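Long-range contact in aspergillopepsin-2 heavy chain (PDB 1Y43), which forms, with a noncovalently bound light chain, an acid endopeptidase of the glutamic peptidase family G1 that cleaves proteins: residues A9-I13 against L23-V27. Numbering follows the deposited sequence.
Sequences AWVGI and LQTGV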
loop_
_atom_site.group_PDB
_atom_site.type_symbol
_atom_site.label_atom_id
_atom_site.label_comp_id
_atom_site.label_asym_id
_atom_site.label_seq_id
_atom_site.Cartn_x
_atom_site.Cartn_y
_atom_site.Cartn_z
ATOM N N ALA B 9 -3.632 0.919 -3.036
ATOM C CA ALA B 9 -2.296 1.481 -2.887
ATOM C C ALA B 9 -2.094 1.555 -1.382
ATOM O O ALA B 9 -2.966 2.049 -0.654
ATOM C CB ALA B 9 -2.218 2.876 -3.489
ATOM N N TRP B 10 -0.951 1.080 -0.913
ATOM C CA TRP B 10 -0.673 1.086 0.512
ATOM C C TRP B 10 0.819 1.082 0.829
ATOM O O TRP B 10 1.647 0.879 -0.055
ATOM C CB TRP B 10 -1.334 -0.150 1.158
ATOM C CG TRP B 10 -1.014 -1.461 0.499
ATOM C CD1 TRP B 10 -1.710 -2.066 -0.517
ATOM C CD2 TRP B 10 0.041 -2.368 0.855
ATOM N NE1 TRP B 10 -1.161 -3.290 -0.800
ATOM C CE2 TRP B 10 -0.086 -3.501 0.025
ATOM C CE3 TRP B 10 1.075 -2.331 1.800
ATOM C CZ2 TRP B 10 0.783 -4.598 0.114
ATOM C CZ3 TRP B 10 1.942 -3.428 1.885
ATOM C CH2 TRP B 10 1.787 -4.541 1.047
ATOM N N VAL B 11 1.149 1.387 2.083
ATOM C CA VAL B 11 2.527 1.296 2.552
ATOM C C VAL B 11 2.472 0.274 3.681
ATOM O O VAL B 11 1.428 0.106 4.350
ATOM C CB VAL B 11 3.113 2.640 3.087
ATOM C CG1 VAL B 11 3.196 3.646 1.973
ATOM C CG2 VAL B 11 2.309 3.157 4.274
ATOM N N GLY B 12 3.566 -0.432 3.881
ATOM C CA GLY B 12 3.563 -1.424 4.929
ATOM C C GLY B 12 4.920 -1.952 5.320
ATOM O O GLY B 12 5.945 -1.609 4.718
ATOM N N ILE B 13 4.913 -2.708 6.411
ATOM C CA ILE B 13 6.094 -3.366 6.944
ATOM C C ILE B 13 5.835 -4.880 6.858
ATOM O O ILE B 13 4.765 -5.360 7.253
ATOM C CB ILE B 13 6.330 -2.971 8.423
ATOM C CG1 ILE B 13 6.665 -1.473 8.502
ATOM C CG2 ILE B 13 7.454 -3.816 9.038
ATOM C CD1 ILE B 13 6.820 -0.934 9.924
ATOM N N LEU B 23 1.935 -5.158 8.563
ATOM C CA LEU B 23 1.290 -3.987 9.148
ATOM C C LEU B 23 1.146 -3.069 7.923
ATOM O O LEU B 23 2.153 -2.614 7.354
ATOM C CB LEU B 23 2.176 -3.339 10.221
ATOM C CG LEU B 23 1.811 -1.913 10.656
ATOM C CD1 LEU B 23 0.351 -1.808 11.108
ATOM C CD2 LEU B 23 2.744 -1.470 11.761
ATOM N N GLN B 24 -0.093 -2.771 7.530
ATOM C CA GLN B 24 -0.308 -1.975 6.325
ATOM C C GLN B 24 -1.549 -1.106 6.406
ATOM O O GLN B 24 -2.457 -1.356 7.201
ATOM C CB GLN B 24 -0.460 -2.917 5.130
ATOM C CG GLN B 24 -1.492 -4.005 5.392
ATOM C CD GLN B 24 -1.585 -5.059 4.297
ATOM O OE1 GLN B 24 -1.123 -4.880 3.167
ATOM N NE2 GLN B 24 -2.239 -6.135 4.655
ATOM N N THR B 25 -1.550 -0.042 5.618
ATOM C CA THR B 25 -2.680 0.872 5.583
ATOM C C THR B 25 -2.705 1.499 4.201
ATOM O O THR B 25 -1.650 1.739 3.592
ATOM C CB THR B 25 -2.611 1.938 6.698
ATOM O OG1 THR B 25 -3.904 2.540 6.855
ATOM C CG2 THR B 25 -1.592 3.042 6.364
ATOM N N GLY B 26 -3.904 1.730 3.679
ATOM C CA GLY B 26 -4.002 2.307 2.358
ATOM C C GLY B 26 -5.406 2.646 1.925
ATOM O O GLY B 26 -6.323 2.760 2.739
ATOM N N VAL B 27 -5.570 2.747 0.611
ATOM C CA VAL B 27 -6.831 3.130 0.009
ATOM C C VAL B 27 -7.177 2.221 -1.159
ATOM O O VAL B 27 -6.284 1.795 -1.896
ATOM C CB VAL B 27 -6.705 4.571 -0.550
ATOM C CG1 VAL B 27 -7.943 4.950 -1.338
ATOM C CG2 VAL B 27 -6.462 5.564 0.588
#
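Ala9 opens the ladder with a hydrogen-bonded pair: Ala9 N reaches Val27 O at 3.0 Å and Val27 N returns to Ala9 O at 3.0 Å, both with N-H...O angles above 160°. Ala9 O also takes a CA-H...O contact from Gly26 CA (3.2 Å). At Trp10 the backbones close in, with Trp10 CA 4.0 Å from Gly26 CA in a non-hydrogen-bonded pair; a CB modelled on Gly26 would clash with Trp10 CB and Ala9 O, so this close approach depends on the glycine. The indole carries Gln24 OE1 over one face, 3.6 Å from Trp10 CE2, while its NE1 is hydrogen-bonded to Glu110 and its ring meets that of Trp41. The axes of 9-13 and 23-27 approach to 4.7 Å at 169°, as in neighbouring antiparallel strands; both segments belong to the hairpin of strands 4-13 and 22-32 in the beta-sandwich of this peptidase. Val11 returns the ladder to a hydrogen-bonded pair, Val11 N to Thr25 O and Thr25 N to Val11 O each measuring 3.2 Å; its side chain shares a face with Ala9, Ile13, Leu23, Thr25 and Val27, where Val65 and Val67 of strand 62-69 and apolar and aromatic groups of the light chain pack. Gly12 again lets the strands approach, its CA lying 4.2 Å from Gln24 CA and 3.0 Å from Leu23 O; a CB modelled on Gly12 would clash with Leu23 O at 2.9 Å. Ile13 completes the third hydrogen-bonded pair, with Ile13 N to Leu23 O at 2.9 Å and Leu23 N to Ile13 O at 3.1 Å.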